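Local structure of xylanase Y (Bacillus halodurans, 1WU4) at residues 204-208 / 219-223; 182-187 / 244-248; 159-163 / 207-212; 267-271 / 283-288; 77-81 / 375-379. The protein hydrolyses xylooligosaccharides of three or more units, releasing xylose from the reducing end with inversion of anomeric configuration. The protein carries 1 engineered substitution. One frame throughout, in Å; residues are numbered along the deposited sequence.

Interaction 1: 204-208 / 219-223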
# COMPACT_ATOMS: atom_id res chain seq x y z
N TYR A 204 -0.39 -1.82 -11.41
CA TYR A 204 0.07 -2.54 -12.60
C TYR A 204 -0.49 -1.94 -13.89
O TYR A 204 0.18 -1.97 -14.92
CB TYR A 204 -0.27 -4.03 -12.49
CG TYR A 204 0.06 -4.64 -11.15
CD1 TYR A 204 1.07 -4.11 -10.33
CD2 TYR A 204 -0.67 -5.72 -10.65
CE1 TYR A 204 1.32 -4.62 -9.06
CE2 TYR A 204 -0.43 -6.24 -9.38
CZ TYR A 204 0.56 -5.67 -8.59
OH TYR A 204 0.75 -6.13 -7.31
N GLU A 205 -1.70 -1.40 -13.83
CA GLU A 205 -2.29 -0.77 -15.01
C GLU A 205 -1.38 0.37 -15.44
O GLU A 205 -1.13 0.58 -16.63
CB GLU A 205 -3.68 -0.21 -14.67
CG GLU A 205 -4.70 -1.25 -14.29
CD GLU A 205 -5.37 -1.88 -15.50
OE1 GLU A 205 -4.67 -2.18 -16.49
OE2 GLU A 205 -6.60 -2.07 -15.44
N LEU A 206 -0.88 1.12 -14.47
CA LEU A 206 0.00 2.24 -14.77
C LEU A 206 1.37 1.73 -15.23
O LEU A 206 1.98 2.31 -16.12
CB LEU A 206 0.12 3.16 -13.56
CG LEU A 206 -1.22 3.81 -13.18
CD1 LEU A 206 -1.08 4.57 -11.87
CD2 LEU A 206 -1.68 4.74 -14.30
N PHE A 207 1.84 0.63 -14.65
CA PHE A 207 3.11 0.07 -15.08
C PHE A 207 2.99 -0.37 -16.54
O PHE A 207 3.96 -0.31 -17.29
CB PHE A 207 3.51 -1.15 -14.23
CG PHE A 207 3.79 -0.84 -12.78
CD1 PHE A 207 3.98 0.47 -12.33
CD2 PHE A 207 3.89 -1.88 -11.86
CE1 PHE A 207 4.27 0.73 -10.99
CE2 PHE A 207 4.18 -1.63 -10.52
CZ PHE A 207 4.37 -0.32 -10.08
N SER A 208 1.80 -0.79 -16.95
CA SER A 208 1.60 -1.23 -18.33
C SER A 208 1.72 -0.07 -19.31
O SER A 208 1.80 -0.28 -20.52
CB SER A 208 0.23 -1.92 -18.50
OG SER A 208 -0.83 -0.99 -18.66
N TRP A 219 2.51 -6.45 -17.65
CA TRP A 219 1.87 -5.69 -16.58
C TRP A 219 0.36 -5.61 -16.73
O TRP A 219 -0.37 -5.59 -15.74
CB TRP A 219 2.50 -4.30 -16.47
CG TRP A 219 3.86 -4.36 -15.81
CD1 TRP A 219 5.06 -4.04 -16.36
CD2 TRP A 219 4.13 -4.83 -14.48
NE1 TRP A 219 6.08 -4.27 -15.45
CE2 TRP A 219 5.53 -4.76 -14.29
CE3 TRP A 219 3.33 -5.30 -13.43
CZ2 TRP A 219 6.14 -5.15 -13.10
CZ3 TRP A 219 3.94 -5.69 -12.24
CH2 TRP A 219 5.33 -5.61 -12.08
N LYS A 220 -0.13 -5.58 -17.97
CA LYS A 220 -1.56 -5.56 -18.20
C LYS A 220 -2.13 -6.90 -17.73
O LYS A 220 -3.19 -6.96 -17.10
CB LYS A 220 -1.86 -5.35 -19.68
CG LYS A 220 -3.33 -5.38 -20.02
CD LYS A 220 -3.56 -5.16 -21.50
CE LYS A 220 -5.03 -5.30 -21.85
NZ LYS A 220 -5.26 -5.07 -23.29
N GLU A 221 -1.41 -7.98 -18.03
CA GLU A 221 -1.84 -9.31 -17.63
C GLU A 221 -1.78 -9.48 -16.12
O GLU A 221 -2.59 -10.19 -15.54
CB GLU A 221 -0.98 -10.37 -18.32
CG GLU A 221 -1.00 -10.26 -19.84
CD GLU A 221 -0.09 -11.26 -20.52
OE1 GLU A 221 1.01 -11.52 -20.01
OE2 GLU A 221 -0.49 -11.77 -21.59
N ALA A 222 -0.80 -8.83 -15.48
CA ALA A 222 -0.67 -8.90 -14.03
C ALA A 222 -1.86 -8.21 -13.37
O ALA A 222 -2.38 -8.68 -12.36
CB ALA A 222 0.64 -8.26 -13.58
N ALA A 223 -2.29 -7.08 -13.93
CA ALA A 223 -3.44 -6.36 -13.38
C ALA A 223 -4.67 -7.26 -13.40
O ALA A 223 -5.38 -7.38 -12.40
CB ALA A 223 -3.70 -5.09 -14.18
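Trp219 spreads its indole against the CB of Phe207, which lies 3.8 Å from the centroid of the five-membered ring and over its face, a CH-pi contact. The Phe207 ring then turns its edge to the face of the indole's six-membered ring, an edge-to-face pair with centroids 5.0 Å apart and planes at 77°. Tyr204 completes this aromatic cluster obliquely, its CD1 3.8 Å from Trp219 CZ3. Such flat, broad side chains fill the space between segments 204-208 and 219-223, whose axes run nearly antiparallel at 164°. Helices 201-210 and 216-233, to which they belong, form a helical hairpin within the (alpha/alpha)6 barrel of glycoside hydrolase family 8. Ala223 and Ser208 are small enough for the two segment axes to approach to 7.7 Å: Ala223 CB touches Tyr204 CB at 4.0 Å, and Ser208 CB meets Trp219 CB at 3.9 Å. Ser208 OG donates to Glu205 O at 2.6 Å within its own helix. Tyr204 OH hydrogen-bonds Glu131, while Glu205 forms a salt bridge with Arg227 on helix 216-233.

Interaction 2: 182-187 / 244-248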
# COMPACT_ATOMS: atom_id res chain seq x y z
N ASN A 182 1.73 -17.33 -13.88
CA ASN A 182 0.41 -16.88 -13.44
C ASN A 182 0.28 -15.36 -13.28
O ASN A 182 -0.80 -14.86 -12.98
CB ASN A 182 -0.01 -17.58 -12.13
CG ASN A 182 0.95 -17.33 -10.99
OD1 ASN A 182 1.50 -16.24 -10.85
ND2 ASN A 182 1.13 -18.33 -10.14
N LYS A 183 1.39 -14.65 -13.50
CA LYS A 183 1.41 -13.19 -13.41
C LYS A 183 1.04 -12.62 -12.04
O LYS A 183 0.59 -11.48 -11.94
CB LYS A 183 0.49 -12.56 -14.46
CG LYS A 183 0.89 -12.82 -15.91
CD LYS A 183 0.60 -14.25 -16.34
CE LYS A 183 0.86 -14.44 -17.83
NZ LYS A 183 2.26 -14.09 -18.20
N LEU A 184 1.23 -13.41 -10.99
CA LEU A 184 0.89 -12.98 -9.63
C LEU A 184 2.13 -12.57 -8.84
O LEU A 184 3.16 -13.24 -8.90
CB LEU A 184 0.18 -14.10 -8.88
CG LEU A 184 -1.13 -14.63 -9.46
CD1 LEU A 184 -1.61 -15.79 -8.61
CD2 LEU A 184 -2.19 -13.53 -9.50
N ILE A 185 2.01 -11.48 -8.08
CA ILE A 185 3.12 -11.03 -7.25
C ILE A 185 3.30 -12.08 -6.15
O ILE A 185 2.33 -12.71 -5.71
CB ILE A 185 2.82 -9.64 -6.62
CG1 ILE A 185 4.07 -9.09 -5.93
CG2 ILE A 185 1.64 -9.73 -5.65
CD1 ILE A 185 3.90 -7.66 -5.42
N LYS A 186 4.54 -12.29 -5.73
CA LYS A 186 4.86 -13.28 -4.70
C LYS A 186 5.03 -12.63 -3.34
O LYS A 186 5.24 -11.42 -3.24
CB LYS A 186 6.17 -14.00 -5.04
CG LYS A 186 6.27 -14.61 -6.42
CD LYS A 186 7.71 -15.11 -6.59
CE LYS A 186 7.97 -15.72 -7.95
NZ LYS A 186 9.41 -16.08 -8.05
N PHE A 187 4.96 -13.45 -2.28
CA PHE A 187 5.17 -12.95 -0.93
C PHE A 187 6.63 -12.49 -0.84
O PHE A 187 6.92 -11.41 -0.32
CB PHE A 187 4.90 -14.04 0.10
CG PHE A 187 5.41 -13.70 1.47
CD1 PHE A 187 5.01 -12.53 2.10
CD2 PHE A 187 6.35 -14.52 2.09
CE1 PHE A 187 5.55 -12.18 3.34
CE2 PHE A 187 6.88 -14.18 3.32
CZ PHE A 187 6.48 -13.00 3.94
N TYR A 244 -1.50 -14.36 4.14
CA TYR A 244 -0.76 -15.08 3.10
C TYR A 244 -1.74 -16.07 2.47
O TYR A 244 -2.60 -16.62 3.15
CB TYR A 244 0.40 -15.91 3.66
CG TYR A 244 1.56 -15.18 4.30
CD1 TYR A 244 1.59 -13.79 4.41
CD2 TYR A 244 2.61 -15.90 4.85
CE1 TYR A 244 2.65 -13.14 5.06
CE2 TYR A 244 3.66 -15.28 5.50
CZ TYR A 244 3.68 -13.90 5.61
OH TYR A 244 4.72 -13.30 6.29
N ALA A 245 -1.58 -16.32 1.17
CA ALA A 245 -2.44 -17.26 0.48
C ALA A 245 -1.66 -17.95 -0.63
O ALA A 245 -0.75 -17.37 -1.21
CB ALA A 245 -3.65 -16.54 -0.11
N TYR A 246 -2.01 -19.20 -0.90
CA TYR A 246 -1.35 -19.94 -1.96
C TYR A 246 -1.87 -19.38 -3.28
O TYR A 246 -2.81 -18.58 -3.29
CB TYR A 246 -1.72 -21.42 -1.85
CG TYR A 246 -1.21 -22.08 -0.59
CD1 TYR A 246 0.16 -22.23 -0.37
CD2 TYR A 246 -2.09 -22.54 0.39
CE1 TYR A 246 0.64 -22.83 0.79
CE2 TYR A 246 -1.63 -23.13 1.56
CZ TYR A 246 -0.26 -23.28 1.75
OH TYR A 246 0.20 -23.88 2.90
N TYR A 247 -1.25 -19.77 -4.39
CA TYR A 247 -1.72 -19.28 -5.68
C TYR A 247 -3.14 -19.76 -5.94
O TYR A 247 -3.88 -19.12 -6.68
CB TYR A 247 -0.81 -19.75 -6.82
CG TYR A 247 0.59 -19.18 -6.79
CD1 TYR A 247 0.83 -17.85 -6.44
CD2 TYR A 247 1.68 -19.96 -7.17
CE1 TYR A 247 2.12 -17.31 -6.46
CE2 TYR A 247 2.97 -19.44 -7.20
CZ TYR A 247 3.18 -18.12 -6.85
OH TYR A 247 4.46 -17.60 -6.89
N ASP A 248 -3.52 -20.88 -5.32
CA ASP A 248 -4.87 -21.40 -5.53
C ASP A 248 -5.92 -20.58 -4.79
O ASP A 248 -7.12 -20.87 -4.87
CB ASP A 248 -4.96 -22.89 -5.13
CG ASP A 248 -4.71 -23.14 -3.65
OD1 ASP A 248 -5.10 -22.29 -2.82
OD2 ASP A 248 -4.16 -24.21 -3.31
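Aromatic contact dominates one end of this pairing. The rings of Phe187 and Tyr244 lie obliquely, planes at 37° and centroids 4.2 Å apart, and each has an atom of the other over its face; Phe187 CZ comes within 3.0 Å of Tyr244 OH. Tyr244 also stacks on Tyr257, and its side chain is about 4 Å from that of Asp263, the probable proton acceptor, so this end borders the catalytic region of the (alpha/alpha)6 barrel. The two segments run in roughly opposite directions, 164° apart, and meet through side chains, their nearest CA atoms being more than 7 Å apart. At the other end Tyr247, a large ring able to bridge that gap, makes the apolar contact: Leu184 CD1 packs 3.9 Å from Tyr247 CD1. The lysine stem adds van der Waals contact with the hydroxyl, Lys186 CG lying 3.5 Å from Tyr247 OH. Polar groups complete the account. Asn182 places ND2 over the face of the Tyr247 ring, 3.4 Å from CD2, while its OD1 accepts from Leu184 N at 2.8 Å. This is an Asx turn, a role suited to asparagine's short carbonyl arm. Tyr247 OH hydrogen-bonds Glu192, and Lys186 NZ hydrogen-bonds to the carbonyl oxygens of Pro176 and Pro189.

Interaction 3: 159-163 / 207-212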
# COMPACT_ATOMS: atom_id res chain seq x y z
N ARG A 159 11.85 2.13 -13.94
CA ARG A 159 11.88 1.13 -15.00
C ARG A 159 12.92 0.05 -14.73
O ARG A 159 12.70 -1.13 -15.01
CB ARG A 159 12.14 1.79 -16.36
CG ARG A 159 11.00 2.69 -16.83
CD ARG A 159 11.15 3.06 -18.30
NE ARG A 159 12.35 3.84 -18.57
CZ ARG A 159 12.44 5.16 -18.44
NH1 ARG A 159 11.38 5.86 -18.05
NH2 ARG A 159 13.58 5.78 -18.70
N LYS A 160 14.06 0.46 -14.18
CA LYS A 160 15.13 -0.48 -13.86
C LYS A 160 14.65 -1.47 -12.80
O LYS A 160 14.84 -2.68 -12.93
CB LYS A 160 16.34 0.30 -13.33
CG LYS A 160 17.57 -0.54 -13.06
CD LYS A 160 18.50 0.14 -12.06
CE LYS A 160 18.75 1.61 -12.39
NZ LYS A 160 19.33 1.80 -13.75
N LEU A 161 14.03 -0.94 -11.76
CA LEU A 161 13.53 -1.78 -10.68
C LEU A 161 12.48 -2.77 -11.17
O LEU A 161 12.54 -3.96 -10.86
CB LEU A 161 12.96 -0.92 -9.56
CG LEU A 161 12.43 -1.66 -8.33
CD1 LEU A 161 13.51 -2.56 -7.74
CD2 LEU A 161 11.95 -0.65 -7.29
N LEU A 162 11.52 -2.28 -11.95
CA LEU A 162 10.48 -3.17 -12.45
C LEU A 162 11.05 -4.21 -13.41
O LEU A 162 10.51 -5.31 -13.54
CB LEU A 162 9.36 -2.37 -13.10
CG LEU A 162 8.53 -1.54 -12.12
CD1 LEU A 162 7.41 -0.84 -12.87
CD2 LEU A 162 7.96 -2.45 -11.03
N HIS A 163 12.15 -3.87 -14.08
CA HIS A 163 12.78 -4.83 -14.98
C HIS A 163 13.26 -6.01 -14.13
O HIS A 163 13.04 -7.17 -14.47
CB HIS A 163 13.98 -4.21 -15.70
CG HIS A 163 14.86 -5.22 -16.36
ND1 HIS A 163 14.50 -5.89 -17.51
CD2 HIS A 163 16.06 -5.73 -15.99
CE1 HIS A 163 15.44 -6.77 -17.81
NE2 HIS A 163 16.40 -6.69 -16.91
N PHE A 207 1.84 0.63 -14.65
CA PHE A 207 3.11 0.07 -15.08
C PHE A 207 2.99 -0.37 -16.54
O PHE A 207 3.96 -0.31 -17.29
CB PHE A 207 3.51 -1.15 -14.23
CG PHE A 207 3.79 -0.84 -12.78
CD1 PHE A 207 3.98 0.47 -12.33
CD2 PHE A 207 3.89 -1.88 -11.86
CE1 PHE A 207 4.27 0.73 -10.99
CE2 PHE A 207 4.18 -1.63 -10.52
CZ PHE A 207 4.37 -0.32 -10.08
N SER A 208 1.80 -0.79 -16.95
CA SER A 208 1.60 -1.23 -18.33
C SER A 208 1.72 -0.07 -19.31
O SER A 208 1.80 -0.28 -20.52
CB SER A 208 0.23 -1.92 -18.50
OG SER A 208 -0.83 -0.99 -18.66
N LEU A 209 1.75 1.15 -18.79
CA LEU A 209 1.87 2.34 -19.62
C LEU A 209 3.26 2.96 -19.53
O LEU A 209 3.75 3.55 -20.49
CB LEU A 209 0.85 3.41 -19.20
CG LEU A 209 -0.63 3.04 -19.21
CD1 LEU A 209 -1.44 4.21 -18.67
CD2 LEU A 209 -1.06 2.69 -20.63
N TRP A 210 3.91 2.80 -18.37
CA TRP A 210 5.20 3.43 -18.14
C TRP A 210 6.44 2.56 -17.96
O TRP A 210 7.56 3.08 -17.99
CB TRP A 210 5.08 4.37 -16.94
CG TRP A 210 3.92 5.32 -17.04
CD1 TRP A 210 3.41 5.88 -18.18
CD2 TRP A 210 3.15 5.86 -15.95
NE1 TRP A 210 2.37 6.73 -17.87
CE2 TRP A 210 2.20 6.74 -16.51
CE3 TRP A 210 3.18 5.70 -14.56
CZ2 TRP A 210 1.28 7.45 -15.73
CZ3 TRP A 210 2.27 6.40 -13.78
CH2 TRP A 210 1.33 7.27 -14.37
N ALA A 211 6.28 1.26 -17.76
CA ALA A 211 7.44 0.40 -17.60
C ALA A 211 8.14 0.20 -18.94
O ALA A 211 7.68 0.73 -19.96
CB ALA A 211 7.01 -0.95 -17.03
N ASN A 212 9.25 -0.53 -18.95
CA ASN A 212 9.93 -0.78 -20.22
C ASN A 212 8.88 -1.40 -21.15
O ASN A 212 8.09 -2.24 -20.72
CB ASN A 212 11.10 -1.75 -20.03
CG ASN A 212 12.27 -1.11 -19.31
OD1 ASN A 212 12.49 0.10 -19.41
ND2 ASN A 212 13.05 -1.93 -18.61
O HOH W 1 10.33 -1.80 -16.58
O HOH W 2 8.31 5.70 -18.19
O HOH W 3 14.40 2.03 -19.05
O HOH W 4 12.32 -4.90 -18.91
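Segment 159-163 is regular helix, whereas 207-212 is the end of one: Ala211 N still bonds Phe207 O at 2.8 Å, but Ala211 itself leaves helical geometry with psi near 178°, and Ala211 CA passes 5.2 Å from Arg159 CA. Waters link peptide groups of the exiting chain, Trp210 O and Asn212 N, to Arg159. Water 1 donates to Arg159 O and accepts from Asn212 N, both at 2.9 Å. The long arginine arm suits a partly exposed edge: its NH1 and NE reach Trp210 O and Asn212 OD1 through waters 2 and 3, while CD lies 3.4 Å from Asn212 OD1. Water 4 joins His163 ND1 to Asn212 ND2. Deeper in, branched Leu162 sets CD1 over the face of Phe207, 3.6 Å from the ring centroid, in a CH-pi contact, and 4.2 Å from Ala211 CB. The contact thus ties helix 154-167 to the C-terminal end of helix 201-210. Helix 127-144 packs against both through Ala134 and Phe138, and Trp219 of helix 216-233 touches Leu162 and Phe207.

Interaction 4: 267-271 / 283-288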
# COMPACT_ATOMS: atom_id res chain seq x y z
N VAL A 267 -6.36 -4.91 1.95
CA VAL A 267 -7.14 -5.38 0.81
C VAL A 267 -8.33 -4.45 0.53
O VAL A 267 -8.54 -4.05 -0.61
CB VAL A 267 -7.63 -6.83 1.05
CG1 VAL A 267 -8.63 -7.23 -0.03
CG2 VAL A 267 -6.44 -7.79 1.04
N ALA A 268 -9.09 -4.11 1.57
CA ALA A 268 -10.24 -3.22 1.38
C ALA A 268 -9.80 -1.86 0.84
O ALA A 268 -10.46 -1.29 -0.03
CB ALA A 268 -10.98 -3.03 2.70
N ALA A 269 -8.68 -1.35 1.35
CA ALA A 269 -8.17 -0.06 0.90
C ALA A 269 -7.76 -0.12 -0.56
O ALA A 269 -8.06 0.80 -1.33
CB ALA A 269 -6.98 0.37 1.76
N ASN A 270 -7.07 -1.19 -0.94
CA ASN A 270 -6.62 -1.38 -2.32
C ASN A 270 -7.80 -1.46 -3.28
O ASN A 270 -7.75 -0.92 -4.38
CB ASN A 270 -5.77 -2.65 -2.44
CG ASN A 270 -4.48 -2.58 -1.66
OD1 ASN A 270 -3.95 -1.50 -1.41
ND2 ASN A 270 -3.95 -3.74 -1.30
N ILE A 271 -8.84 -2.16 -2.85
CA ILE A 271 -10.03 -2.31 -3.68
C ILE A 271 -10.69 -0.94 -3.85
O ILE A 271 -11.18 -0.61 -4.93
CB ILE A 271 -11.01 -3.32 -3.05
CG1 ILE A 271 -10.40 -4.72 -3.15
CG2 ILE A 271 -12.37 -3.27 -3.75
CD1 ILE A 271 -11.19 -5.80 -2.44
N TRP A 283 -18.32 -6.75 -8.45
CA TRP A 283 -17.60 -7.55 -7.46
C TRP A 283 -17.01 -6.71 -6.34
O TRP A 283 -17.13 -7.06 -5.17
CB TRP A 283 -16.47 -8.35 -8.12
CG TRP A 283 -15.79 -9.25 -7.13
CD1 TRP A 283 -16.15 -10.52 -6.78
CD2 TRP A 283 -14.69 -8.90 -6.27
NE1 TRP A 283 -15.35 -10.98 -5.76
CE2 TRP A 283 -14.45 -10.01 -5.43
CE3 TRP A 283 -13.88 -7.76 -6.13
CZ2 TRP A 283 -13.44 -10.01 -4.46
CZ3 TRP A 283 -12.88 -7.76 -5.16
CH2 TRP A 283 -12.67 -8.88 -4.34
N SER A 284 -16.37 -5.60 -6.69
CA SER A 284 -15.75 -4.74 -5.67
C SER A 284 -16.77 -4.15 -4.71
O SER A 284 -16.53 -4.11 -3.50
CB SER A 284 -14.94 -3.63 -6.33
OG SER A 284 -13.84 -4.18 -7.03
N ALA A 285 -17.90 -3.67 -5.23
CA ALA A 285 -18.93 -3.09 -4.38
C ALA A 285 -19.47 -4.16 -3.44
O ALA A 285 -19.65 -3.92 -2.25
CB ALA A 285 -20.05 -2.52 -5.23
N GLU A 286 -19.72 -5.35 -3.98
CA GLU A 286 -20.23 -6.45 -3.17
C GLU A 286 -19.23 -6.91 -2.12
O GLU A 286 -19.60 -7.27 -1.01
CB GLU A 286 -20.64 -7.61 -4.08
CG GLU A 286 -21.87 -7.30 -4.93
CD GLU A 286 -22.08 -8.27 -6.07
OE1 GLU A 286 -23.12 -8.15 -6.76
OE2 GLU A 286 -21.22 -9.15 -6.29
N GLU A 287 -17.95 -6.89 -2.49
CA GLU A 287 -16.88 -7.30 -1.57
C GLU A 287 -16.78 -6.33 -0.40
O GLU A 287 -16.69 -6.75 0.76
CB GLU A 287 -15.55 -7.38 -2.33
CG GLU A 287 -14.29 -7.35 -1.47
CD GLU A 287 -14.17 -8.49 -0.48
OE1 GLU A 287 -14.81 -9.55 -0.67
OE2 GLU A 287 -13.41 -8.34 0.50
N ILE A 288 -16.79 -5.03 -0.69
CA ILE A 288 -16.71 -4.04 0.37
C ILE A 288 -17.95 -4.12 1.25
O ILE A 288 -17.86 -3.99 2.47
CB ILE A 288 -16.53 -2.62 -0.22
CG1 ILE A 288 -15.17 -2.51 -0.91
CG2 ILE A 288 -16.66 -1.57 0.89
CD1 ILE A 288 -13.98 -2.90 -0.03
O HOH W 5 -11.86 -2.26 -7.10
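One side chain, Ile271, is the principal bump of this contact, a knob that enters a hole lined by Trp283, Ser284, Glu287 and Ile288. Its two arms fill different parts of the hollow. CD1, at the end of the extended arm (chi2 near 174°), lies 3.8 Å from Trp283 CZ3 and 3.6 Å from Glu287 CG, so the carboxylate residue contributes its aliphatic stem. CG2 rests 3.7 Å from Ser284 CB and 4.1 Å from Ile288 CG1. A beta-branched isoleucine suits this place because it projects in two directions from one CB. This single knob-into-hole fit joins consecutive helices of the (alpha/alpha)6 barrel, 265-278 and 282-295; the axes of segments 267-271 and 283-288 are at 147° and come within 10.5 Å. A smaller bump goes the other way: Ile288 extends CD1 to 3.9 Å from Ala268 O and 4.1 Å from Ala268 CB, the short side chain of Ala268 offering a shallow place for it. Ser284 is short too, its CB lying against Ile271 CG2, while water 5 bridges Ile271 O and Ser284 OG, 2.8 Å from each; OG also hydrogen-bonds Ser281. Beyond the pair, Ala333 touches both Ile271 and Ile288.

Interaction 5: 77-81 / 375-379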
# COMPACT_ATOMS: atom_id res chain seq x y z
N MET A 77 5.49 7.70 -1.46
CA MET A 77 4.20 7.89 -2.11
C MET A 77 3.46 9.06 -1.46
O MET A 77 2.86 9.89 -2.15
CB MET A 77 3.35 6.61 -2.01
CG MET A 77 1.99 6.72 -2.70
SD MET A 77 2.09 7.15 -4.45
CE MET A 77 2.39 5.54 -5.17
N MET A 78 3.49 9.13 -0.13
CA MET A 78 2.84 10.21 0.59
C MET A 78 3.45 11.55 0.20
O MET A 78 2.73 12.52 -0.08
CB MET A 78 2.98 10.01 2.10
CG MET A 78 2.27 8.77 2.62
SD MET A 78 2.84 8.27 4.26
CE MET A 78 1.74 6.89 4.60
N ALA A 79 4.78 11.61 0.17
CA ALA A 79 5.48 12.84 -0.17
C ALA A 79 5.16 13.35 -1.57
O ALA A 79 4.94 14.55 -1.76
CB ALA A 79 6.98 12.65 -0.01
N VAL A 80 5.13 12.46 -2.56
CA VAL A 80 4.83 12.92 -3.91
C VAL A 80 3.37 13.36 -4.02
O VAL A 80 3.06 14.31 -4.74
CB VAL A 80 5.19 11.85 -4.99
CG1 VAL A 80 4.29 10.63 -4.86
CG2 VAL A 80 5.09 12.47 -6.37
N GLN A 81 2.47 12.69 -3.30
CA GLN A 81 1.06 13.08 -3.33
C GLN A 81 0.91 14.48 -2.71
O GLN A 81 0.04 15.26 -3.11
CB GLN A 81 0.20 12.09 -2.54
CG GLN A 81 0.01 10.73 -3.18
CD GLN A 81 -0.64 10.80 -4.55
OE1 GLN A 81 -1.39 11.74 -4.85
NE2 GLN A 81 -0.38 9.80 -5.39
N ASN A 375 -7.53 13.24 -2.79
CA ASN A 375 -6.15 13.67 -2.93
C ASN A 375 -5.11 12.57 -3.15
O ASN A 375 -3.92 12.82 -3.04
CB ASN A 375 -5.75 14.52 -1.72
CG ASN A 375 -6.40 15.89 -1.73
OD1 ASN A 375 -6.17 16.69 -2.63
ND2 ASN A 375 -7.24 16.16 -0.74
N PHE A 376 -5.56 11.35 -3.43
CA PHE A 376 -4.63 10.25 -3.71
C PHE A 376 -4.81 10.11 -5.22
O PHE A 376 -5.67 9.37 -5.70
CB PHE A 376 -5.05 8.98 -2.96
CG PHE A 376 -3.97 7.94 -2.85
CD1 PHE A 376 -3.98 7.02 -1.79
CD2 PHE A 376 -2.95 7.85 -3.79
CE1 PHE A 376 -3.00 6.04 -1.68
CE2 PHE A 376 -1.96 6.86 -3.69
CZ PHE A 376 -1.99 5.95 -2.63
N LYS A 377 -3.99 10.86 -5.96
CA LYS A 377 -4.10 10.91 -7.40
C LYS A 377 -3.05 10.21 -8.23
O LYS A 377 -2.00 9.79 -7.74
CB LYS A 377 -4.14 12.38 -7.85
CG LYS A 377 -5.17 13.24 -7.12
CD LYS A 377 -5.12 14.68 -7.62
CE LYS A 377 -6.12 15.57 -6.90
NZ LYS A 377 -6.03 16.98 -7.36
N ILE A 378 -3.35 10.11 -9.52
CA ILE A 378 -2.44 9.53 -10.50
C ILE A 378 -1.76 10.76 -11.10
O ILE A 378 -2.43 11.71 -11.50
CB ILE A 378 -3.21 8.79 -11.62
CG1 ILE A 378 -3.99 7.61 -11.03
CG2 ILE A 378 -2.23 8.30 -12.67
CD1 ILE A 378 -4.90 6.92 -12.02
N TRP A 379 -0.44 10.75 -11.12
CA TRP A 379 0.30 11.86 -11.68
C TRP A 379 0.85 11.42 -13.03
O TRP A 379 1.74 10.57 -13.10
CB TRP A 379 1.40 12.30 -10.71
CG TRP A 379 0.80 12.79 -9.43
CD1 TRP A 379 0.55 12.07 -8.30
CD2 TRP A 379 0.22 14.09 -9.21
NE1 TRP A 379 -0.15 12.83 -7.39
CE2 TRP A 379 -0.37 14.07 -7.92
CE3 TRP A 379 0.14 15.26 -9.97
CZ2 TRP A 379 -1.03 15.18 -7.39
CZ3 TRP A 379 -0.52 16.37 -9.44
CH2 TRP A 379 -1.10 16.32 -8.16
O HOH W 6 -2.49 14.84 -4.17
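A single side-chain amide, that of Gln81, makes three hydrogen bonds to an irregular segment. Its OE1 accepts from Lys377 N and from Trp379 NE1, both at 3.0 Å, while its NE2 donates to Lys377 O at 2.9 Å. The amide thus bonds both backbone groups of Lys377 in a segment without regular secondary structure; glutamine, carrying donor and acceptor at the end of a flexible stem, suits this buried position near the end of helix 69-81. Water 6 lies between the backbones, 2.8 Å from Gln81 O and 2.7 Å from Asn375 O. The apolar part is made by Met77 and Phe376: Met77 CG lies 4.1 Å from Phe376 CZ, and Met77 SD, 5.3 Å from the ring centroid, makes an oblique Met-aromatic contact. Segment 375-379, which follows helix 358-372, thereby fastens the C-terminal tail against helix 69-81 of the (alpha/alpha)6 barrel. Helix 127-144 touches both segments through Phe139, which contacts Met77 and Gln81 and meets Trp379 edge-to-face, and Ile378 packs on Leu206 and Trp210 of helix 201-210.

From the N terminus, 77-81 opens the longest loop, closed only at 375-379, so interaction 5 encloses the other four and ties the C-terminal tail to an early barrel helix. Next, 159-163 opens the loop that interaction 3 closes at 207-212. Interaction 2 starts inside it at 182-187 and ends beyond it at 244-248, so these two cross. Interaction 1 lies within the loop of interaction 2, shares Phe207 and Ser208 with interaction 3, and touches interaction 2 through Ala222 and Lys183. Interaction 4 follows in series as a separate hairpin. Helix 201-210 links interactions 1 and 3 and also touches interaction 5.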